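Local coordinates for protein pseudoaglycone deacetylase Dbv21 (Actinoplanes teichomyceticus, PDB 3DFI) that probably removes the N-acetyl group from the A40926 pseudoaglycone as a zinc-dependent deacetylase of the PIG-L family, in the biosynthesis of a lipoglycopeptide antibiotic, at residues G25-Q30 / Y257-W262; C144-V149 / R175-R180; A163-T168 / E196-L201; Q183-A188 / A242-H247. All coordinates share one frame; numbering follows the deposited sequence.

Interaction 1. Residues G25-Q30 / Y257-W262; sequences GASLAQ and YNETTW
Helix 25-30 runs across strand 258-262 at 103° between their N-to-C directions, the axes 8.2 Å apart at their closest, and S27 and E259 face each other where the two elements meet. One carboxylate makes the joint. E259 leaves the strand with CG anti to the carbonyl carbon (chi1 -59°) and an extended chain beyond, which carries its two oxygens against the helix backbone. OE1 of E259 accepts twice from one residue: from S27 N at 2.9 Å, a donor lying well above the carboxylate plane, and on its anti lone pair from S27 OG at 2.8 Å. E259 OE2 takes the N-H of A26 at 3.2 Å on its syn side, though tilted out of the carboxylate plane, in a bond bent to 147°. Backbone N-H groups are available here because the helix is kinked, the nitrogens of A26 and S27 making no bond to the preceding turn. In the fold, this ties the helix after the first strand of the mixed beta sheet of this alpha/beta domain to an antiparallel strand near the C-terminus. K219 of helix 213-223 forms a salt bridge with E259 OE2 and a hydrogen bond with Y257 OH, and S209 of the neighbouring strand bonds to S27 OG. Beside the carboxylate, A26 CB rests against the edge of the Y257 ring, 3.9 Å from CE2.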
loop_
_atom_site.group_PDB
_atom_site.type_symbol
_atom_site.label_atom_id
_atom_site.label_comp_id
_atom_site.label_asym_id
_atom_site.label_seq_id
_atom_site.Cartn_x
_atom_site.Cartn_y
_atom_site.Cartn_z
ATOM N N GLY A 25 -5.017 4.410 -4.519
ATOM C CA GLY A 25 -5.241 4.104 -5.924
ATOM C C GLY A 25 -5.818 5.249 -6.743
ATOM O O GLY A 25 -5.362 5.491 -7.859
ATOM N N ALA A 26 -6.820 5.946 -6.210
ATOM C CA ALA A 26 -7.391 7.104 -6.917
ATOM C C ALA A 26 -6.410 8.303 -7.062
ATOM O O ALA A 26 -6.358 8.947 -8.102
ATOM C CB ALA A 26 -8.713 7.539 -6.266
ATOM N N SER A 27 -5.635 8.589 -6.026
ATOM C CA SER A 27 -4.617 9.660 -6.092
ATOM C C SER A 27 -3.511 9.273 -7.082
ATOM O O SER A 27 -2.979 10.120 -7.797
ATOM C CB SER A 27 -3.987 9.910 -4.728
ATOM O OG SER A 27 -4.935 10.404 -3.801
ATOM N N LEU A 28 -3.195 7.985 -7.143
ATOM C CA LEU A 28 -2.205 7.509 -8.106
ATOM C C LEU A 28 -2.724 7.655 -9.529
ATOM O O LEU A 28 -2.003 8.169 -10.399
ATOM C CB LEU A 28 -1.790 6.060 -7.820
ATOM C CG LEU A 28 -1.052 5.801 -6.495
ATOM C CD1 LEU A 28 -0.689 4.303 -6.364
ATOM C CD2 LEU A 28 0.171 6.648 -6.353
ATOM N N ALA A 29 -3.962 7.200 -9.751
ATOM C CA ALA A 29 -4.664 7.366 -11.026
ATOM C C ALA A 29 -4.728 8.835 -11.427
ATOM O O ALA A 29 -4.500 9.178 -12.596
ATOM C CB ALA A 29 -6.056 6.804 -10.928
ATOM N N GLN A 30 -5.067 9.696 -10.464
ATOM C CA GLN A 30 -5.166 11.146 -10.719
ATOM C C GLN A 30 -3.803 11.751 -11.051
ATOM O O GLN A 30 -3.715 12.682 -11.871
ATOM C CB GLN A 30 -5.760 11.888 -9.518
ATOM C CG GLN A 30 -5.998 13.388 -9.764
ATOM C CD GLN A 30 -7.157 13.639 -10.713
ATOM O OE1 GLN A 30 -6.984 14.216 -11.790
ATOM N NE2 GLN A 30 -8.346 13.192 -10.325
ATOM N N TYR A 257 -14.864 12.044 -4.145
ATOM C CA TYR A 257 -13.924 11.042 -3.643
ATOM C C TYR A 257 -12.563 11.616 -3.265
ATOM O O TYR A 257 -12.027 12.519 -3.927
ATOM C CB TYR A 257 -13.766 9.848 -4.602
ATOM C CG TYR A 257 -13.161 8.668 -3.886
ATOM C CD1 TYR A 257 -13.912 7.946 -2.963
ATOM C CD2 TYR A 257 -11.823 8.304 -4.087
ATOM C CE1 TYR A 257 -13.370 6.890 -2.274
ATOM C CE2 TYR A 257 -11.256 7.242 -3.389
ATOM C CZ TYR A 257 -12.043 6.544 -2.486
ATOM O OH TYR A 257 -11.519 5.514 -1.773
ATOM N N ASN A 258 -12.026 11.064 -2.181
ATOM C CA ASN A 258 -10.817 11.545 -1.559
ATOM C C ASN A 258 -10.150 10.473 -0.694
ATOM O O ASN A 258 -10.790 9.510 -0.231
ATOM C CB ASN A 258 -11.106 12.824 -0.747
ATOM C CG ASN A 258 -12.090 12.596 0.375
ATOM O OD1 ASN A 258 -13.299 12.800 0.212
ATOM N ND2 ASN A 258 -11.593 12.152 1.512
ATOM N N GLU A 259 -8.853 10.661 -0.498
ATOM C CA GLU A 259 -7.995 9.793 0.287
ATOM C C GLU A 259 -7.122 10.691 1.217
ATOM O O GLU A 259 -6.735 11.812 0.844
ATOM C CB GLU A 259 -7.140 8.937 -0.661
ATOM C CG GLU A 259 -7.985 8.042 -1.632
ATOM C CD GLU A 259 -7.179 7.389 -2.754
ATOM O OE1 GLU A 259 -6.186 7.997 -3.244
ATOM O OE2 GLU A 259 -7.538 6.254 -3.154
ATOM N N THR A 260 -6.841 10.203 2.425
ATOM C CA THR A 260 -6.110 10.966 3.450
ATOM C C THR A 260 -4.652 10.538 3.534
ATOM O O THR A 260 -4.336 9.334 3.539
ATOM C CB THR A 260 -6.750 10.753 4.837
ATOM O OG1 THR A 260 -8.111 11.166 4.791
ATOM C CG2 THR A 260 -6.034 11.528 5.920
ATOM N N THR A 261 -3.764 11.522 3.613
ATOM C CA THR A 261 -2.347 11.263 3.905
ATOM C C THR A 261 -1.860 12.273 4.925
ATOM O O THR A 261 -2.513 13.299 5.113
ATOM C CB THR A 261 -1.444 11.338 2.651
ATOM O OG1 THR A 261 -1.398 12.681 2.154
ATOM C CG2 THR A 261 -1.913 10.383 1.551
ATOM N N TRP A 262 -0.708 11.989 5.563
ATOM C CA TRP A 262 -0.093 12.923 6.509
ATOM C C TRP A 262 1.382 13.142 6.182
ATOM O O TRP A 262 2.082 12.184 5.798
ATOM C CB TRP A 262 -0.131 12.406 7.952
ATOM C CG TRP A 262 -1.433 12.127 8.588
ATOM C CD1 TRP A 262 -2.094 12.913 9.497
ATOM C CD2 TRP A 262 -2.235 10.938 8.424
ATOM N NE1 TRP A 262 -3.249 12.293 9.889
ATOM C CE2 TRP A 262 -3.355 11.078 9.258
ATOM C CE3 TRP A 262 -2.093 9.766 7.666
ATOM C CZ2 TRP A 262 -4.359 10.102 9.339
ATOM C CZ3 TRP A 262 -3.081 8.795 7.745
ATOM C CH2 TRP A 262 -4.210 8.974 8.575
#

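Interaction 2. Residues C144-V149 / R175-R180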
loop_
_atom_site.group_PDB
_atom_site.type_symbol
_atom_site.label_atom_id
_atom_site.label_comp_id
_atom_site.label_asym_id
_atom_site.label_seq_id
_atom_site.Cartn_x
_atom_site.Cartn_y
_atom_site.Cartn_z
ATOM N N CYS A 144 14.582 4.852 -9.343
ATOM C CA CYS A 144 13.352 5.484 -9.852
ATOM C C CYS A 144 13.392 7.031 -9.803
ATOM O O CYS A 144 12.533 7.698 -10.385
ATOM C CB CYS A 144 12.116 4.944 -9.102
ATOM S SG CYS A 144 11.633 3.221 -9.576
ATOM N N ASP A 145 14.379 7.579 -9.097
ATOM C CA ASP A 145 14.566 9.042 -8.908
ATOM C C ASP A 145 13.251 9.824 -8.616
ATOM O O ASP A 145 12.924 10.792 -9.305
ATOM C CB ASP A 145 15.378 9.638 -10.086
ATOM C CG ASP A 145 15.849 11.074 -9.840
ATOM O OD1 ASP A 145 15.888 11.543 -8.678
ATOM O OD2 ASP A 145 16.213 11.746 -10.835
ATOM N N PRO A 146 12.509 9.419 -7.570
ATOM C CA PRO A 146 11.188 10.000 -7.326
ATOM C C PRO A 146 11.277 11.433 -6.795
ATOM O O PRO A 146 12.301 11.802 -6.216
ATOM C CB PRO A 146 10.624 9.104 -6.225
ATOM C CG PRO A 146 11.822 8.677 -5.467
ATOM C CD PRO A 146 12.873 8.446 -6.521
ATOM N N THR A 147 10.212 12.210 -6.991
ATOM C CA THR A 147 10.067 13.549 -6.377
ATOM C C THR A 147 9.135 13.488 -5.160
ATOM O O THR A 147 9.011 14.436 -4.409
ATOM C CB THR A 147 9.529 14.570 -7.411
ATOM O OG1 THR A 147 8.285 14.095 -7.947
ATOM C CG2 THR A 147 10.520 14.727 -8.561
ATOM N N LEU A 148 8.463 12.350 -4.997
ATOM C CA LEU A 148 7.626 12.067 -3.824
ATOM C C LEU A 148 7.603 10.566 -3.555
ATOM O O LEU A 148 7.465 9.756 -4.484
ATOM C CB LEU A 148 6.194 12.569 -4.044
ATOM C CG LEU A 148 5.097 12.277 -3.001
ATOM C CD1 LEU A 148 5.322 13.099 -1.768
ATOM C CD2 LEU A 148 3.715 12.597 -3.614
ATOM N N VAL A 149 7.773 10.215 -2.288
ATOM C CA VAL A 149 7.603 8.840 -1.810
ATOM C C VAL A 149 6.367 8.721 -0.912
ATOM O O VAL A 149 6.160 9.564 -0.058
ATOM C CB VAL A 149 8.860 8.374 -1.015
ATOM C CG1 VAL A 149 8.590 7.070 -0.251
ATOM C CG2 VAL A 149 10.082 8.194 -1.967
ATOM N N ARG A 175 17.895 9.627 1.586
ATOM C CA ARG A 175 17.969 10.124 0.212
ATOM C C ARG A 175 17.354 11.511 -0.024
ATOM O O ARG A 175 17.325 11.991 -1.155
ATOM C CB ARG A 175 17.470 9.054 -0.765
ATOM C CG ARG A 175 18.561 7.968 -0.951
ATOM C CD ARG A 175 18.472 7.208 -2.246
ATOM N NE ARG A 175 19.324 7.744 -3.292
ATOM C CZ ARG A 175 20.531 7.268 -3.579
ATOM N NH1 ARG A 175 21.228 7.804 -4.567
ATOM N NH2 ARG A 175 21.040 6.254 -2.881
ATOM N N GLY A 176 16.899 12.153 1.053
ATOM C CA GLY A 176 16.280 13.485 0.994
ATOM C C GLY A 176 15.091 13.605 0.041
ATOM O O GLY A 176 14.971 14.597 -0.697
ATOM N N ILE A 177 14.204 12.606 0.055
ATOM C CA ILE A 177 13.000 12.668 -0.747
ATOM C C ILE A 177 11.801 12.978 0.158
ATOM O O ILE A 177 11.621 12.318 1.193
ATOM C CB ILE A 177 12.692 11.306 -1.479
ATOM C CG1 ILE A 177 13.932 10.677 -2.154
ATOM C CG2 ILE A 177 11.443 11.441 -2.385
ATOM C CD1 ILE A 177 14.717 11.562 -3.156
ATOM N N PRO A 178 10.974 13.979 -0.226
ATOM C CA PRO A 178 9.723 14.222 0.490
ATOM C C PRO A 178 8.810 12.985 0.587
ATOM O O PRO A 178 8.736 12.185 -0.342
ATOM C CB PRO A 178 9.068 15.349 -0.316
ATOM C CG PRO A 178 10.245 16.087 -0.965
ATOM C CD PRO A 178 11.198 14.959 -1.313
ATOM N N LEU A 179 8.129 12.843 1.721
ATOM C CA LEU A 179 7.382 11.628 2.057
ATOM C C LEU A 179 6.034 11.973 2.708
ATOM O O LEU A 179 5.940 12.958 3.434
ATOM C CB LEU A 179 8.229 10.745 2.998
ATOM C CG LEU A 179 7.564 9.515 3.645
ATOM C CD1 LEU A 179 8.552 8.431 3.923
ATOM C CD2 LEU A 179 6.859 9.925 4.943
ATOM N N ARG A 180 5.014 11.161 2.406
ATOM C CA ARG A 180 3.684 11.187 3.036
ATOM C C ARG A 180 3.252 9.758 3.432
ATOM O O ARG A 180 3.621 8.759 2.800
ATOM C CB ARG A 180 2.650 11.811 2.092
ATOM C CG ARG A 180 2.973 13.287 1.749
ATOM C CD ARG A 180 1.813 13.974 1.039
ATOM N NE ARG A 180 0.707 14.267 1.956
ATOM C CZ ARG A 180 0.515 15.433 2.572
ATOM N NH1 ARG A 180 -0.519 15.582 3.388
ATOM N NH2 ARG A 180 1.342 16.456 2.373
#
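I177 sets its CG2 methyl against V149 CG2 at 3.5 Å, the two side chains crossing at about a right angle. The pair lies where the two parallel strands of a beta-alpha-beta unit begin: strand 148-152, helix 159-174 and strand 179-182. I177 CG2 is anti to the backbone N, and CG1 is anti to the carbonyl carbon (chi1 -45°), so one branch serves V149 while the other carries CD1 to P146 O at 3.9 Å. P146 also offers its ring, whose CG touches I177 CG2. Just before I177, G176 has positive phi and closes helix 159-174 with a Schellman motif, turning the chain toward the second strand. The P178 ring rests on the T147 carbonyl oxygen, CD 3.8 Å from T147 O. The strands pair from V149 onward, side by side with L179; both residues send side chains to the same face of the sheet, where T168 of the crossover helix packs on them. On the far side of the second strand, R180 NE is held by T261 of strand 258-266. Two backbone bonds fix the register: V149 N gives a nearly straight one to P178 O at 2.9 Å, and R180 N reaches V149 O at 3.2 Å. That same V149 O also receives a CA-H...O contact from L179 CA, 3.2 Å away, with an angle of 153° at the hydrogen.

Interaction 3. Residues A163-T168 / E196-L201; sequences ATRDAT and ELPDGL
The crossover helix 159-174, whose N-terminal turn supplies the zinc ligand H161, meets the loop leading into strand 201-210 through R165 and D166 on one side and E196, L197 and P198 on the other. R165 does most of the work. With CG anti to the backbone N (chi1 178°) and a bend at chi3, its chain brings the guanidinium to the loop, where NH2 donates to E196 O at 2.8 Å. The bond is bent to 143°; the donor stands above the carbonyl plane, and E196 O is itself tilted from the guanidinium plane. The same NH2, together with NE, grips D166 OD1 side-on: NE lies 2.9 Å and NH2 3.0 Å from D166 OD1, with OD1 nearly in the guanidinium plane. This salt bridge between consecutive helix residues helps fix the rotation of the guanidinium. Across one of its faces, offset toward the rim, lies the L197 CD2 methyl, 3.7 Å from R165 NH1. R165 NH1 has a further acceptor in V153 O, so the arginine bridges the helix, this loop and the segment just after strand 148-152. R165 stands one turn along the helix from H161, its side chain about 11 Å from the bound zinc ion. D166 meets the loop as well, its OD1 packing on P198 CD at 3.6 Å. P198 then opens a type II beta turn that ends at L201.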
loop_
_atom_site.group_PDB
_atom_site.type_symbol
_atom_site.label_atom_id
_atom_site.label_comp_id
_atom_site.label_asym_id
_atom_site.label_seq_id
_atom_site.Cartn_x
_atom_site.Cartn_y
_atom_site.Cartn_z
ATOM N N ALA A 163 6.840 -2.569 9.599
ATOM C CA ALA A 163 8.204 -2.737 9.082
ATOM C C ALA A 163 8.408 -1.914 7.799
ATOM O O ALA A 163 9.420 -1.215 7.678
ATOM C CB ALA A 163 8.520 -4.202 8.837
ATOM N N THR A 164 7.451 -1.992 6.863
ATOM C CA THR A 164 7.543 -1.253 5.590
ATOM C C THR A 164 7.643 0.282 5.816
ATOM O O THR A 164 8.525 0.970 5.261
ATOM C CB THR A 164 6.363 -1.600 4.707
ATOM O OG1 THR A 164 6.425 -3.005 4.412
ATOM C CG2 THR A 164 6.368 -0.768 3.390
ATOM N N ARG A 165 6.740 0.789 6.643
ATOM C CA ARG A 165 6.716 2.205 7.013
ATOM C C ARG A 165 8.050 2.663 7.614
ATOM O O ARG A 165 8.643 3.658 7.153
ATOM C CB ARG A 165 5.563 2.479 8.006
ATOM C CG ARG A 165 5.488 3.934 8.477
ATOM C CD ARG A 165 4.608 4.061 9.701
ATOM N NE ARG A 165 5.256 3.414 10.844
ATOM C CZ ARG A 165 4.697 3.260 12.035
ATOM N NH1 ARG A 165 3.474 3.697 12.239
ATOM N NH2 ARG A 165 5.361 2.653 13.011
ATOM N N ASP A 166 8.512 1.938 8.638
ATOM C CA ASP A 166 9.716 2.311 9.370
ATOM C C ASP A 166 10.950 2.329 8.452
ATOM O O ASP A 166 11.782 3.256 8.508
ATOM C CB ASP A 166 9.917 1.388 10.584
ATOM C CG ASP A 166 8.886 1.657 11.716
ATOM O OD1 ASP A 166 7.947 2.475 11.531
ATOM O OD2 ASP A 166 9.032 1.064 12.811
ATOM N N ALA A 167 11.041 1.305 7.600
ATOM C CA ALA A 167 12.132 1.209 6.629
ATOM C C ALA A 167 12.068 2.345 5.600
ATOM O O ALA A 167 13.104 2.897 5.245
ATOM C CB ALA A 167 12.107 -0.166 5.916
ATOM N N THR A 168 10.847 2.692 5.160
ATOM C CA THR A 168 10.641 3.758 4.181
ATOM C C THR A 168 11.013 5.126 4.771
ATOM O O THR A 168 11.663 5.942 4.105
ATOM C CB THR A 168 9.194 3.789 3.613
ATOM O OG1 THR A 168 8.820 2.502 3.098
ATOM C CG2 THR A 168 9.085 4.854 2.494
ATOM N N GLU A 196 1.559 4.025 15.844
ATOM C CA GLU A 196 2.711 4.215 16.762
ATOM C C GLU A 196 4.038 4.375 16.014
ATOM O O GLU A 196 4.722 3.396 15.667
ATOM C CB GLU A 196 2.793 3.134 17.852
ATOM C CG GLU A 196 4.088 3.192 18.683
ATOM C CD GLU A 196 3.951 2.598 20.078
ATOM O OE1 GLU A 196 4.524 3.189 21.023
ATOM O OE2 GLU A 196 3.274 1.551 20.236
ATOM N N LEU A 197 4.380 5.638 15.790
ATOM C CA LEU A 197 5.573 6.041 15.043
ATOM C C LEU A 197 6.875 5.780 15.791
ATOM O O LEU A 197 6.866 5.710 17.022
ATOM C CB LEU A 197 5.467 7.521 14.686
ATOM C CG LEU A 197 4.429 7.860 13.620
ATOM C CD1 LEU A 197 4.361 9.349 13.409
ATOM C CD2 LEU A 197 4.755 7.147 12.317
ATOM N N PRO A 198 7.999 5.618 15.046
ATOM C CA PRO A 198 9.298 5.665 15.724
ATOM C C PRO A 198 9.440 6.924 16.629
ATOM O O PRO A 198 8.802 7.954 16.394
ATOM C CB PRO A 198 10.308 5.721 14.565
ATOM C CG PRO A 198 9.606 5.086 13.402
ATOM C CD PRO A 198 8.126 5.373 13.595
ATOM N N ASP A 199 10.274 6.804 17.653
ATOM C CA ASP A 199 10.576 7.891 18.583
ATOM C C ASP A 199 11.074 9.139 17.846
ATOM O O ASP A 199 11.724 9.017 16.807
ATOM C CB ASP A 199 11.645 7.414 19.574
ATOM C CG ASP A 199 11.062 6.569 20.708
ATOM O OD1 ASP A 199 9.819 6.555 20.883
ATOM O OD2 ASP A 199 11.851 5.940 21.453
ATOM N N GLY A 200 10.768 10.327 18.372
ATOM C CA GLY A 200 11.164 11.575 17.712
ATOM C C GLY A 200 10.330 11.998 16.500
ATOM O O GLY A 200 10.582 13.051 15.902
ATOM N N LEU A 201 9.326 11.193 16.151
ATOM C CA LEU A 201 8.432 11.495 15.036
ATOM C C LEU A 201 6.975 11.678 15.490
ATOM O O LEU A 201 6.517 11.013 16.438
ATOM C CB LEU A 201 8.475 10.366 13.974
ATOM C CG LEU A 201 9.810 9.892 13.363
ATOM C CD1 LEU A 201 9.528 8.841 12.282
ATOM C CD2 LEU A 201 10.578 11.040 12.741
#

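Interaction 4. Residues Q183-A188 / A242-H247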
loop_
_atom_site.group_PDB
_atom_site.type_symbol
_atom_site.label_atom_id
_atom_site.label_comp_id
_atom_site.label_asym_id
_atom_site.label_seq_id
_atom_site.Cartn_x
_atom_site.Cartn_y
_atom_site.Cartn_z
ATOM N N GLN A 183 -3.517 6.716 4.821
ATOM C CA GLN A 183 -4.467 6.064 5.711
ATOM C C GLN A 183 -4.793 4.701 5.094
ATOM O O GLN A 183 -5.426 4.654 4.016
ATOM C CB GLN A 183 -5.732 6.919 5.769
ATOM C CG GLN A 183 -6.798 6.521 6.799
ATOM C CD GLN A 183 -8.058 7.349 6.661
ATOM O OE1 GLN A 183 -8.620 7.382 5.547
ATOM N NE2 GLN A 183 -8.495 7.963 7.661
ATOM N N ASP A 184 -4.382 3.620 5.770
ATOM C CA ASP A 184 -4.528 2.237 5.258
ATOM C C ASP A 184 -6.001 1.923 5.055
ATOM O O ASP A 184 -6.777 2.154 5.956
ATOM C CB ASP A 184 -3.934 1.230 6.264
ATOM C CG ASP A 184 -2.467 1.566 6.655
ATOM O OD1 ASP A 184 -2.204 2.670 7.227
ATOM O OD2 ASP A 184 -1.593 0.714 6.383
ATOM N N LEU A 185 -6.374 1.365 3.896
ATOM C CA LEU A 185 -7.784 1.037 3.641
ATOM C C LEU A 185 -7.916 -0.444 3.276
ATOM O O LEU A 185 -7.017 -0.996 2.698
ATOM C CB LEU A 185 -8.370 1.944 2.548
ATOM C CG LEU A 185 -8.606 3.414 2.936
ATOM C CD1 LEU A 185 -8.938 4.293 1.715
ATOM C CD2 LEU A 185 -9.681 3.523 4.039
ATOM N N PRO A 186 -9.057 -1.076 3.596
ATOM C CA PRO A 186 -10.255 -0.504 4.216
ATOM C C PRO A 186 -10.153 -0.379 5.731
ATOM O O PRO A 186 -11.078 0.112 6.379
ATOM C CB PRO A 186 -11.341 -1.533 3.872
ATOM C CG PRO A 186 -10.609 -2.848 3.806
ATOM C CD PRO A 186 -9.219 -2.514 3.292
ATOM N N TYR A 187 -9.026 -0.807 6.280
ATOM C CA TYR A 187 -8.824 -0.878 7.733
ATOM C C TYR A 187 -9.279 0.368 8.511
ATOM O O TYR A 187 -9.964 0.244 9.529
ATOM C CB TYR A 187 -7.390 -1.338 8.037
ATOM C CG TYR A 187 -6.993 -2.469 7.065
ATOM C CD1 TYR A 187 -7.641 -3.733 7.131
ATOM C CD2 TYR A 187 -6.066 -2.258 6.030
ATOM C CE1 TYR A 187 -7.348 -4.764 6.232
ATOM C CE2 TYR A 187 -5.748 -3.302 5.127
ATOM C CZ TYR A 187 -6.401 -4.548 5.240
ATOM O OH TYR A 187 -6.117 -5.591 4.380
ATOM N N ALA A 188 -8.969 1.554 7.988
ATOM C CA ALA A 188 -9.368 2.828 8.627
ATOM C C ALA A 188 -10.867 3.085 8.582
ATOM O O ALA A 188 -11.379 3.839 9.400
ATOM C CB ALA A 188 -8.626 3.994 8.023
ATOM N N ALA A 242 -19.049 0.415 -1.392
ATOM C CA ALA A 242 -19.926 1.290 -0.604
ATOM C C ALA A 242 -19.203 1.842 0.653
ATOM O O ALA A 242 -19.203 3.056 0.906
ATOM C CB ALA A 242 -21.202 0.554 -0.227
ATOM N N LYS A 243 -18.561 0.953 1.414
ATOM C CA LYS A 243 -17.857 1.325 2.632
ATOM C C LYS A 243 -16.783 2.389 2.336
ATOM O O LYS A 243 -16.656 3.388 3.071
ATOM C CB LYS A 243 -17.235 0.072 3.262
ATOM C CG LYS A 243 -16.630 0.254 4.657
ATOM C CD LYS A 243 -17.723 0.268 5.750
ATOM C CE LYS A 243 -17.118 0.537 7.136
ATOM N NZ LYS A 243 -18.139 0.885 8.184
ATOM N N LEU A 244 -16.040 2.189 1.249
ATOM C CA LEU A 244 -15.011 3.133 0.832
ATOM C C LEU A 244 -15.587 4.491 0.421
ATOM O O LEU A 244 -14.994 5.517 0.723
ATOM C CB LEU A 244 -14.139 2.558 -0.292
ATOM C CG LEU A 244 -13.201 1.378 0.019
ATOM C CD1 LEU A 244 -12.277 1.081 -1.177
ATOM C CD2 LEU A 244 -12.361 1.577 1.290
ATOM N N ASP A 245 -16.716 4.478 -0.298
ATOM C CA ASP A 245 -17.420 5.701 -0.693
ATOM C C ASP A 245 -17.947 6.462 0.508
ATOM O O ASP A 245 -17.910 7.703 0.541
ATOM C CB ASP A 245 -18.617 5.364 -1.601
ATOM C CG ASP A 245 -18.237 5.285 -3.063
ATOM O OD1 ASP A 245 -17.172 5.839 -3.437
ATOM O OD2 ASP A 245 -19.004 4.682 -3.835
ATOM N N GLU A 246 -18.477 5.705 1.469
ATOM C CA GLU A 246 -19.004 6.257 2.716
ATOM C C GLU A 246 -17.875 6.853 3.552
ATOM O O GLU A 246 -18.031 7.950 4.093
ATOM C CB GLU A 246 -19.725 5.180 3.515
ATOM C CG GLU A 246 -20.079 5.585 4.945
ATOM C CD GLU A 246 -20.665 4.435 5.750
ATOM O OE1 GLU A 246 -20.158 3.290 5.637
ATOM O OE2 GLU A 246 -21.632 4.678 6.500
ATOM N N HIS A 247 -16.758 6.125 3.662
ATOM C CA HIS A 247 -15.579 6.609 4.399
ATOM C C HIS A 247 -15.115 7.968 3.861
ATOM O O HIS A 247 -15.024 8.944 4.680
ATOM C CB HIS A 247 -14.416 5.596 4.354
ATOM C CG HIS A 247 -13.197 6.055 5.109
ATOM N ND1 HIS A 247 -13.149 6.103 6.488
ATOM C CD2 HIS A 247 -11.990 6.498 4.675
ATOM C CE1 HIS A 247 -11.972 6.567 6.870
ATOM N NE2 HIS A 247 -11.245 6.800 5.790
#
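H247 NE2 donates to Q183 OE1 at 2.7 Å, the shortest polar bond between segments 183-188 and 242-247, and a nearly straight one at 166°. The side chains meet end on. Q183 runs out extended with CG anti to its backbone N (chi1 -172°), and H247 comes from helix 240-251 with its own CG likewise anti to the backbone N. The acceptor lies in the imidazole plane, but the donor stands well above the carbonyl plane of the amide, with the two flat groups turned 56° apart. L185 flanks the bond, its CD2 methyl meeting H247 CD2 at 3.8 Å. On the same side of the ring plane, A188 O lies 3.8 Å from H247 CE1. One turn back along the helix, L244 lays CD2 against L185 CB, and the same methyl touches P186 CB, each at 4.2 Å. The peptide bond before P186 is cis, just ahead of the short helix 187-190. This proline lies beside the metal centre: its side chain is about 8 Å from the zinc ion, and neighbouring D184 bonds through OD2 to the ligand H161, a second-shell contact that probably helps orient that imidazole. The geometry is consistent with a proton on H247 NE2, which would make the imidazole a directional tether between the helix and the loop that approaches the zinc site.

In the fold
Interaction 1 is the most buried of the four and holds the helix after the first strand to strand 258-266 through a carboxylate meeting backbone N-H groups. Interaction 2, partly buried, joins two parallel strands by backbone bonds and methyl contacts, and its strand 179-182 neighbours strand 258-266: R180 and T261 link the two contacts directly. Interaction 3, at the surface, rests on an arginine whose charge is paired within its own helix; that helix also forms the crossover of interaction 2. Interaction 4 continues from the strand of interaction 2 and meets interaction 1 through Q183 and T260, combining one imidazole-amide bond with leucine packing beside the zinc site.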